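Local coordinates for signal recognition particle 19 kDa protein (Pyrococcus furiosus, PDB 3DLU) that probably binds 7S RNA directly and helps the 54 kDa subunit join the archaeal signal recognition particle, which targets nascent membrane proteins to the membrane, at residues 35-40 with 86-91. Sequence-based numbering, arbitrary orientation.
Sequences EEIVRA and KLIAQK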
loop_
_atom_site.group_PDB
_atom_site.type_symbol
_atom_site.label_atom_id
_atom_site.label_comp_id
_atom_site.label_asym_id
_atom_site.label_seq_id
_atom_site.Cartn_x
_atom_site.Cartn_y
_atom_site.Cartn_z
ATOM N N GLU A 35 -4.984 -13.034 1.018
ATOM C CA GLU A 35 -6.071 -13.591 0.214
ATOM C C GLU A 35 -6.783 -14.729 0.944
ATOM O O GLU A 35 -7.979 -14.929 0.779
ATOM C CB GLU A 35 -5.552 -14.081 -1.140
ATOM N N GLU A 36 -6.046 -15.469 1.764
ATOM C CA GLU A 36 -6.662 -16.542 2.536
ATOM C C GLU A 36 -7.579 -15.971 3.616
ATOM O O GLU A 36 -8.653 -16.515 3.886
ATOM C CB GLU A 36 -5.590 -17.435 3.178
ATOM C CG GLU A 36 -4.867 -18.351 2.200
ATOM C CD GLU A 36 -3.830 -19.219 2.893
ATOM O OE1 GLU A 36 -2.947 -18.646 3.562
ATOM O OE2 GLU A 36 -3.903 -20.464 2.787
ATOM N N ILE A 37 -7.130 -14.897 4.249
ATOM C CA ILE A 37 -7.924 -14.205 5.255
ATOM C C ILE A 37 -9.197 -13.640 4.623
ATOM O O ILE A 37 -10.276 -13.729 5.202
ATOM C CB ILE A 37 -7.091 -13.106 5.911
ATOM C CG1 ILE A 37 -5.967 -13.774 6.721
ATOM C CG2 ILE A 37 -7.945 -12.203 6.803
ATOM C CD1 ILE A 37 -4.848 -12.825 7.147
ATOM N N VAL A 38 -9.069 -13.080 3.426
ATOM C CA VAL A 38 -10.240 -12.538 2.750
ATOM C C VAL A 38 -11.218 -13.666 2.415
ATOM O O VAL A 38 -12.422 -13.553 2.654
ATOM C CB VAL A 38 -9.864 -11.757 1.483
ATOM C CG1 VAL A 38 -11.111 -11.473 0.634
ATOM C CG2 VAL A 38 -9.152 -10.462 1.853
ATOM N N ARG A 39 -10.689 -14.758 1.876
ATOM C CA ARG A 39 -11.527 -15.909 1.555
ATOM C C ARG A 39 -12.249 -16.439 2.790
ATOM O O ARG A 39 -13.449 -16.726 2.734
ATOM C CB ARG A 39 -10.707 -17.028 0.904
ATOM C CG ARG A 39 -11.570 -18.200 0.479
ATOM C CD ARG A 39 -10.725 -19.348 -0.046
ATOM N NE ARG A 39 -11.529 -20.557 -0.200
ATOM C CZ ARG A 39 -11.039 -21.755 -0.501
ATOM N NH1 ARG A 39 -9.735 -21.914 -0.677
ATOM N NH2 ARG A 39 -11.855 -22.794 -0.623
ATOM N N ALA A 40 -11.512 -16.587 3.895
ATOM C CA ALA A 40 -12.098 -17.028 5.167
ATOM C C ALA A 40 -13.188 -16.085 5.674
ATOM O O ALA A 40 -14.250 -16.533 6.101
ATOM C CB ALA A 40 -11.005 -17.198 6.233
ATOM N N LYS A 86 -9.804 -16.160 15.631
ATOM C CA LYS A 86 -9.821 -17.624 15.800
ATOM C C LYS A 86 -10.670 -18.303 14.713
ATOM O O LYS A 86 -10.261 -19.310 14.121
ATOM C CB LYS A 86 -10.327 -18.004 17.196
ATOM C CG LYS A 86 -9.362 -17.622 18.331
ATOM C CD LYS A 86 -10.051 -17.745 19.687
ATOM C CE LYS A 86 -9.151 -17.261 20.810
ATOM N NZ LYS A 86 -9.904 -17.135 22.084
ATOM N N LEU A 87 -11.850 -17.751 14.437
ATOM C CA LEU A 87 -12.720 -18.314 13.411
ATOM C C LEU A 87 -12.024 -18.289 12.059
ATOM O O LEU A 87 -12.107 -19.244 11.286
ATOM C CB LEU A 87 -14.028 -17.525 13.320
ATOM C CG LEU A 87 -14.996 -17.721 14.486
ATOM C CD1 LEU A 87 -16.060 -16.629 14.442
ATOM C CD2 LEU A 87 -15.623 -19.109 14.377
ATOM N N ILE A 88 -11.350 -17.177 11.771
ATOM C CA ILE A 88 -10.647 -17.021 10.505
ATOM C C ILE A 88 -9.506 -18.030 10.381
ATOM O O ILE A 88 -9.369 -18.695 9.348
ATOM C CB ILE A 88 -10.110 -15.588 10.350
ATOM C CG1 ILE A 88 -11.271 -14.645 10.057
ATOM C CG2 ILE A 88 -9.070 -15.505 9.222
ATOM C CD1 ILE A 88 -10.878 -13.166 10.103
ATOM N N ALA A 89 -8.705 -18.149 11.438
ATOM C CA ALA A 89 -7.587 -19.094 11.444
ATOM C C ALA A 89 -8.077 -20.525 11.192
ATOM O O ALA A 89 -7.528 -21.251 10.340
ATOM C CB ALA A 89 -6.815 -19.007 12.769
ATOM N N GLN A 90 -9.121 -20.926 11.908
ATOM C CA GLN A 90 -9.620 -22.291 11.782
ATOM C C GLN A 90 -10.240 -22.538 10.404
ATOM O O GLN A 90 -10.138 -23.635 9.858
ATOM C CB GLN A 90 -10.573 -22.642 12.929
ATOM C CG GLN A 90 -11.034 -24.113 12.950
ATOM C CD GLN A 90 -9.891 -25.134 13.026
ATOM O OE1 GLN A 90 -8.753 -24.804 13.352
ATOM N NE2 GLN A 90 -10.211 -26.389 12.738
ATOM N N LYS A 91 -10.846 -21.505 9.823
ATOM C CA LYS A 91 -11.381 -21.614 8.475
ATOM C C LYS A 91 -10.254 -21.781 7.446
ATOM O O LYS A 91 -10.380 -22.561 6.494
ATOM C CB LYS A 91 -12.243 -20.391 8.150
ATOM C CG LYS A 91 -12.785 -20.378 6.736
ATOM C CD LYS A 91 -13.768 -21.516 6.505
ATOM C CE LYS A 91 -14.805 -21.578 7.612
ATOM N NZ LYS A 91 -15.871 -22.564 7.258
#
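The flat group that takes part here is the peptide joining Ile88 to Ala89, and what it meets is the methyl of Ala40. That CB stands 3.8 Å from Ile88 O, on the Ile88 CA side of the carbonyl and somewhat out of the peptide plane; it makes van der Waals contact, not a hydrogen bond. Two side chains of the other helix, Ile88 and Lys91, complete the surroundings of this methyl. Ile88 CG2 lies 3.9 Å from Ala40 CB, and one turn further on, Lys91 CG approaches the same CB to 3.7 Å with the hydrocarbon part of its chain. Ile88 puts CG2 anti to its backbone N (CG1 at chi1 -73°), beside the carbonyl carbon, and from there the methyl branch reaches both Ala40 and Ile37, whose CG2 is 4.2 Å from Ile88 CG2.

The small side chain of Ala40 is consistent with the close approach of the backbones here: Ala40 CA and Ile88 CA are 5.5 Å apart, and the axes of the segments 35-40 and 86-91 approach to 9.0 Å, their N-to-C directions 106° apart. These are the two helices of the SRP19 beta-alpha-beta-beta-alpha fold, 34-43 and 81-100, and both also send side chains to the central sheet strand 68-76, Ile37 touching Ile73 and Ile88 touching Leu75. Further along helix 81-100, Ile92 touches both Ile37 and Ala40, and Phe95 borders Ala40.

Lys91 bends at chi2 and chi3, lending CB and CG to Ala40 while its end turns away to a salt bridge between NZ and Glu94, and Glu36, which does not touch 86-91, ties its helix to the other one through a salt bridge to Arg96.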